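Local coordinates for citryl-CoA lyase (Hydrogenobacter thermophilus, PDB 6HXP) that cleaves citryl-CoA to acetyl-CoA and oxaloacetate, the lyase step of citrate breakdown, and belongs to the citrate synthase family, at the interface of chains A and B. Sequence-based numbering; all coordinates share one arbitrary frame. Chains: chain A/B, Citryl-CoA lyase.

Contact 1 and contact 2 are two patches of one two-fold symmetric interface between copies of citryl-CoA lyase. The centres of their C-alpha atoms lie about 23 Å apart. Helix 206-228 runs through both: in chain A its start, with A:Lys207 and A:Ile211, serves contact 2, and its end, with A:Glu224, serves contact 1. Contact 1 holds an N-terminal strand by hydrogen bonds, waters and packing on B:Trp5. Contact 2 joins helix packing to a polar network around B:Asn85. Each patch has a twin with the chains exchanged. The deposited assembly holds four copies, and this pairing is probably the citrate-synthase-type dimer within it.

Contact 1: the interface of chains A and B. Residues chain A 66, 75, 224, 229, 234; chain B 4-8.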
loop_
_atom_site.group_PDB
_atom_site.type_symbol
_atom_site.label_atom_id
_atom_site.label_comp_id
_atom_site.label_asym_id
_atom_site.label_seq_id
_atom_site.Cartn_x
_atom_site.Cartn_y
_atom_site.Cartn_z
ATOM N N ILE A 66 8.151 13.543 -12.649
ATOM C CA ILE A 66 8.706 12.312 -12.142
ATOM C C ILE A 66 9.554 12.504 -10.902
ATOM O O ILE A 66 9.809 11.502 -10.214
ATOM C CB ILE A 66 9.436 11.597 -13.304
ATOM C CG1 ILE A 66 9.640 10.135 -13.069
ATOM C CG2 ILE A 66 10.745 12.295 -13.648
ATOM C CD1 ILE A 66 10.047 9.411 -14.389
ATOM N N ARG A 75 6.360 4.480 -9.685
ATOM C CA ARG A 75 7.037 3.885 -10.818
ATOM C C ARG A 75 7.965 2.733 -10.423
ATOM O O ARG A 75 8.077 1.760 -11.160
ATOM C CB ARG A 75 7.802 4.968 -11.596
ATOM C CG ARG A 75 6.844 5.996 -12.192
ATOM C CD ARG A 75 7.536 7.124 -12.972
ATOM N NE ARG A 75 7.899 6.596 -14.265
ATOM C CZ ARG A 75 7.606 7.051 -15.498
ATOM N NH1 ARG A 75 6.913 8.210 -15.679
ATOM N NH2 ARG A 75 8.021 6.390 -16.552
ATOM N N GLU A 224 2.854 4.894 -18.020
ATOM C CA GLU A 224 4.051 5.137 -18.814
ATOM C C GLU A 224 5.166 4.161 -18.424
ATOM O O GLU A 224 5.815 3.555 -19.294
ATOM C CB GLU A 224 4.493 6.596 -18.659
ATOM C CG GLU A 224 5.630 6.947 -19.601
ATOM C CD GLU A 224 6.051 8.389 -19.505
ATOM O OE1 GLU A 224 6.378 8.849 -18.396
ATOM O OE2 GLU A 224 6.024 9.085 -20.552
ATOM N N GLU A 229 8.945 1.002 -20.413
ATOM C CA GLU A 229 10.181 0.616 -19.782
ATOM C C GLU A 229 10.180 -0.865 -19.549
ATOM O O GLU A 229 9.122 -1.485 -19.369
ATOM C CB GLU A 229 10.321 1.337 -18.431
ATOM C CG GLU A 229 10.340 2.861 -18.531
ATOM C CD GLU A 229 11.620 3.437 -19.106
ATOM O OE1 GLU A 229 12.581 2.668 -19.327
ATOM O OE2 GLU A 229 11.680 4.675 -19.271
ATOM N N LYS A 234 13.915 0.196 -12.871
ATOM C CA LYS A 234 14.095 1.173 -11.784
ATOM C C LYS A 234 14.843 0.539 -10.620
ATOM O O LYS A 234 14.269 -0.018 -9.676
ATOM C CB LYS A 234 12.762 1.752 -11.310
ATOM C CG LYS A 234 12.071 2.537 -12.415
ATOM C CD LYS A 234 12.926 3.710 -12.961
ATOM C CE LYS A 234 12.224 4.633 -13.945
ATOM N NZ LYS A 234 12.114 4.005 -15.281
ATOM N N ILE B 4 17.835 7.051 -16.513
ATOM C CA ILE B 4 16.851 5.976 -16.343
ATOM C C ILE B 4 15.455 6.535 -16.098
ATOM O O ILE B 4 14.489 5.809 -16.299
ATOM C CB ILE B 4 17.264 4.920 -15.267
ATOM C CG1 ILE B 4 16.978 5.361 -13.804
ATOM C CG2 ILE B 4 18.742 4.520 -15.444
ATOM C CD1 ILE B 4 17.257 4.240 -12.728
ATOM N N TRP B 5 15.345 7.795 -15.659
ATOM C CA TRP B 5 14.061 8.415 -15.355
ATOM C C TRP B 5 13.643 9.224 -16.549
ATOM O O TRP B 5 14.124 10.333 -16.736
ATOM C CB TRP B 5 14.168 9.236 -14.060
ATOM C CG TRP B 5 14.587 8.419 -12.879
ATOM C CD1 TRP B 5 15.854 8.240 -12.413
ATOM C CD2 TRP B 5 13.736 7.606 -12.054
ATOM N NE1 TRP B 5 15.846 7.374 -11.335
ATOM C CE2 TRP B 5 14.549 7.008 -11.069
ATOM C CE3 TRP B 5 12.356 7.397 -12.003
ATOM C CZ2 TRP B 5 14.029 6.132 -10.107
ATOM C CZ3 TRP B 5 11.846 6.516 -11.064
ATOM C CH2 TRP B 5 12.657 5.978 -10.078
ATOM N N LYS B 6 12.873 8.604 -17.437
ATOM C CA LYS B 6 12.402 9.225 -18.671
ATOM C C LYS B 6 10.917 9.392 -18.590
ATOM O O LYS B 6 10.201 8.550 -18.023
ATOM C CB LYS B 6 12.718 8.339 -19.878
ATOM C CG LYS B 6 14.165 7.926 -19.990
ATOM C CD LYS B 6 14.484 7.453 -21.407
ATOM C CE LYS B 6 13.749 6.199 -21.842
ATOM N NZ LYS B 6 14.121 5.001 -21.029
ATOM N N THR B 7 10.417 10.473 -19.197
ATOM C CA THR B 7 8.995 10.701 -19.203
ATOM C C THR B 7 8.593 11.688 -20.283
ATOM O O THR B 7 9.378 12.585 -20.614
ATOM C CB THR B 7 8.508 11.250 -17.832
ATOM O OG1 THR B 7 7.103 11.393 -17.834
ATOM C CG2 THR B 7 9.138 12.594 -17.474
ATOM N N GLY B 8 7.404 11.523 -20.827
ATOM C CA GLY B 8 6.815 12.453 -21.776
ATOM C C GLY B 8 5.580 13.111 -21.206
ATOM O O GLY B 8 4.804 13.730 -21.938
HETATM O O HOH W 1 11.314 6.112 -16.996
HETATM O O HOH W 2 9.089 6.503 -19.362
HETATM O O HOH W 3 14.365 3.031 -16.749
#
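The N-terminal segment of chain B, residue B:Ile4 with strand 5-7 and B:Gly8, runs along chain A, where it meets helix 69-79, the end of helix 206-228 and the loops carrying A:Ile66, A:Glu229 and A:Lys234. A:Glu224 reaches out with an extended chain, CG anti to the backbone N (chi1 -173°). Its carboxylate turns both syn lone pairs to the strand. OE1 accepts from the hydroxyl OG1 of B:Thr7 at 2.7 Å, and OE2 from the backbone N of B:Gly8 at 2.8 Å. A:Arg75 NH1 donates to the anti lone pair of the same OE1 at 2.8 Å, in the guanidinium plane. This salt bridge within chain A probably fixes the carboxylate's rotation. CD1 of A:Ile66 packs over one face of that guanidinium, toward its rim, and meets the B:Trp5 ring at its edge.

A:Lys234 crosses obliquely over one face of B:Trp5. Its CD lies 3.6 Å from the centroid of the six-membered ring. Bends at chi2 and chi4 bring NZ to the carbonyl O of B:Ile4 at 3.2 Å, above the carbonyl plane. Water 1 links this amine to A:Glu229 OE2 and to the backbone N and O of B:Lys6. B:Lys6 is poorly ordered; its modelled NZ makes a salt bridge with A:Glu229 OE2. The patch thus holds one subunit's N-terminal strand against the other's helical body.

Contact 2: the interface of chains A and B. Residues chain A 92-96, 104, 207-208, 211; chain B 83-86, 88-89, 215, 219.
Polar contacts centre on B:Asn85, near the start of helix 84-93 of chain B. Its CG takes the crowded position between the backbone N and the carbonyl carbon (chi1 66°). This turns the amide toward the end of the same helix in chain A. ND2 donates to the carbonyl O of A:Val92 at 3.0 Å, on a lone pair and nearly in the amide plane. OD1 accepts from two sides. B:Ser83 OG donates nearly along the C=O axis at 3.1 Å, while A:Lys207 NZ comes from above the carbonyl plane. That amine also donates hydrogen bonds to B:Ser83 OG at 2.8 Å and to the carbonyl O of A:Phe95, on a lone pair, at 2.8 Å. It thus ties the loop after helix 84-93 of chain A to the start of that helix in chain B. An alanine in place of A:Lys207 would remove the amine shared by B:Ser83 OG, B:Asn85 OD1 and A:Phe95 O, and would probably let the B:Asn85 amide and the A:Phe95 loop shift.

Water 5 joins B:Ser83 OG to A:Glu104 OE1, and water 4 joins the backbone N of B:Leu84 to OE2.

Apolar packing lies alongside. CG2 of A:Ile211 meets B:Val88 tip to tip and B:Val215 at about a right angle. B:Val219 CG1 packs on the CA of A:Gly208 at 3.8 Å. Tight carbon contacts include A:Ile211 CD1 against B:Leu84 CD2 at 3.5 Å and A:Leu93 CD2 against B:Ala89 CB at 3.4 Å.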
loop_
_atom_site.group_PDB
_atom_site.type_symbol
_atom_site.label_atom_id
_atom_site.label_comp_id
_atom_site.label_asym_id
_atom_site.label_seq_id
_atom_site.Cartn_x
_atom_site.Cartn_y
_atom_site.Cartn_z
ATOM N N VAL A 92 0.321 7.087 -3.704
ATOM C CA VAL A 92 -0.553 7.692 -2.702
ATOM C C VAL A 92 0.019 7.541 -1.304
ATOM O O VAL A 92 -0.076 8.450 -0.472
ATOM C CB VAL A 92 -1.990 7.144 -2.828
ATOM C CG1 VAL A 92 -2.908 7.692 -1.722
ATOM C CG2 VAL A 92 -2.563 7.480 -4.218
ATOM N N LEU A 93 0.660 6.418 -1.024
ATOM C CA LEU A 93 1.301 6.239 0.271
ATOM C C LEU A 93 2.324 7.288 0.546
ATOM O O LEU A 93 2.538 7.616 1.700
ATOM C CB LEU A 93 1.990 4.878 0.360
ATOM C CG LEU A 93 1.061 3.667 0.374
ATOM C CD1 LEU A 93 1.907 2.369 0.407
ATOM C CD2 LEU A 93 0.091 3.725 1.545
ATOM N N ALA A 94 2.992 7.814 -0.479
ATOM C CA ALA A 94 4.057 8.790 -0.252
ATOM C C ALA A 94 3.559 10.148 0.169
ATOM O O ALA A 94 4.377 10.982 0.569
ATOM C CB ALA A 94 4.893 8.963 -1.527
ATOM N N PHE A 95 2.240 10.411 0.106
ATOM C CA PHE A 95 1.694 11.722 0.485
ATOM C C PHE A 95 1.606 11.876 2.005
ATOM O O PHE A 95 0.483 11.959 2.578
ATOM C CB PHE A 95 0.334 11.953 -0.164
ATOM C CG PHE A 95 0.269 11.854 -1.667
ATOM C CD1 PHE A 95 1.283 12.360 -2.452
ATOM C CD2 PHE A 95 -0.867 11.357 -2.288
ATOM C CE1 PHE A 95 1.179 12.314 -3.858
ATOM C CE2 PHE A 95 -0.985 11.339 -3.665
ATOM C CZ PHE A 95 0.028 11.808 -4.432
ATOM N N GLY A 96 2.748 11.941 2.641
ATOM C CA GLY A 96 2.847 12.052 4.072
ATOM C C GLY A 96 2.965 13.468 4.557
ATOM O O GLY A 96 2.555 14.413 3.869
ATOM N N GLU A 104 -3.449 19.910 5.370
ATOM C CA GLU A 104 -4.188 19.784 6.627
ATOM C C GLU A 104 -3.773 20.877 7.608
ATOM O O GLU A 104 -4.618 21.549 8.201
ATOM C CB GLU A 104 -3.947 18.425 7.289
ATOM C CG GLU A 104 -4.410 17.196 6.529
ATOM C CD GLU A 104 -3.943 15.848 7.096
ATOM O OE1 GLU A 104 -3.100 15.818 8.024
ATOM O OE2 GLU A 104 -4.398 14.799 6.585
ATOM N N LYS A 207 -5.700 16.676 2.873
ATOM C CA LYS A 207 -4.933 15.825 1.987
ATOM C C LYS A 207 -5.839 15.205 0.933
ATOM O O LYS A 207 -5.388 14.845 -0.150
ATOM C CB LYS A 207 -4.248 14.732 2.856
ATOM C CG LYS A 207 -2.937 14.290 2.461
ATOM C CD LYS A 207 -2.450 13.250 3.509
ATOM C CE LYS A 207 -1.499 13.757 4.525
ATOM N NZ LYS A 207 -0.744 12.608 5.024
ATOM N N GLY A 208 -7.145 15.053 1.218
ATOM C CA GLY A 208 -8.065 14.476 0.244
ATOM C C GLY A 208 -8.092 15.189 -1.068
ATOM O O GLY A 208 -8.181 14.561 -2.126
ATOM N N ILE A 211 -4.918 14.272 -2.940
ATOM C CA ILE A 211 -4.965 12.917 -3.469
ATOM C C ILE A 211 -5.829 12.828 -4.691
ATOM O O ILE A 211 -5.464 12.236 -5.709
ATOM C CB ILE A 211 -5.485 11.967 -2.369
ATOM C CG1 ILE A 211 -4.475 11.850 -1.203
ATOM C CG2 ILE A 211 -5.773 10.559 -2.971
ATOM C CD1 ILE A 211 -5.061 11.380 0.037
ATOM N N SER B 83 -3.140 7.984 8.605
ATOM C CA SER B 83 -3.466 9.201 7.889
ATOM C C SER B 83 -4.372 8.866 6.714
ATOM O O SER B 83 -4.419 7.739 6.179
ATOM C CB SER B 83 -2.178 9.846 7.389
ATOM O OG SER B 83 -2.395 11.108 6.766
ATOM N N LEU B 84 -5.111 9.846 6.277
ATOM C CA LEU B 84 -6.062 9.642 5.203
ATOM C C LEU B 84 -5.450 9.065 3.922
ATOM O O LEU B 84 -6.064 8.198 3.290
ATOM C CB LEU B 84 -6.795 10.955 4.961
ATOM C CG LEU B 84 -7.931 10.901 3.958
ATOM C CD1 LEU B 84 -9.101 11.708 4.428
ATOM C CD2 LEU B 84 -7.466 11.329 2.577
ATOM N N ASN B 85 -4.225 9.475 3.537
ATOM C CA ASN B 85 -3.640 8.896 2.332
ATOM C C ASN B 85 -3.419 7.408 2.428
ATOM O O ASN B 85 -3.498 6.694 1.434
ATOM C CB ASN B 85 -2.339 9.556 1.952
ATOM C CG ASN B 85 -1.231 9.343 2.928
ATOM O OD1 ASN B 85 -1.390 9.695 4.142
ATOM N ND2 ASN B 85 -0.111 8.744 2.500
ATOM N N VAL B 86 -3.080 6.936 3.634
ATOM C CA VAL B 86 -2.776 5.531 3.840
ATOM C C VAL B 86 -4.039 4.676 3.696
ATOM O O VAL B 86 -4.038 3.651 3.010
ATOM C CB VAL B 86 -2.085 5.348 5.188
ATOM C CG1 VAL B 86 -1.830 3.865 5.494
ATOM C CG2 VAL B 86 -0.785 6.133 5.283
ATOM N N VAL B 88 -6.728 5.578 1.934
ATOM C CA VAL B 88 -7.152 5.600 0.542
ATOM C C VAL B 88 -6.318 4.652 -0.294
ATOM O O VAL B 88 -6.825 3.905 -1.132
ATOM C CB VAL B 88 -7.083 7.035 -0.012
ATOM C CG1 VAL B 88 -7.299 7.062 -1.531
ATOM C CG2 VAL B 88 -8.109 7.924 0.692
ATOM N N ALA B 89 -5.005 4.663 -0.086
ATOM C CA ALA B 89 -4.123 3.753 -0.813
ATOM C C ALA B 89 -4.512 2.309 -0.624
ATOM O O ALA B 89 -4.507 1.535 -1.575
ATOM C CB ALA B 89 -2.681 3.950 -0.380
ATOM N N VAL B 215 -11.527 7.132 -6.423
ATOM C CA VAL B 215 -10.753 7.691 -5.309
ATOM C C VAL B 215 -11.536 8.750 -4.524
ATOM O O VAL B 215 -11.411 8.753 -3.299
ATOM C CB VAL B 215 -9.367 8.188 -5.814
ATOM C CG1 VAL B 215 -8.781 9.276 -4.917
ATOM C CG2 VAL B 215 -8.409 7.003 -5.889
ATOM N N VAL B 219 -11.816 8.593 -0.490
ATOM C CA VAL B 219 -11.513 9.696 0.418
ATOM C C VAL B 219 -12.676 9.937 1.357
ATOM O O VAL B 219 -12.489 10.113 2.575
ATOM C CB VAL B 219 -11.187 10.974 -0.399
ATOM C CG1 VAL B 219 -11.153 12.195 0.521
ATOM C CG2 VAL B 219 -9.841 10.838 -1.133
HETATM O O HOH W 4 -5.366 12.263 7.865
HETATM O O HOH W 5 -2.254 13.230 8.458
#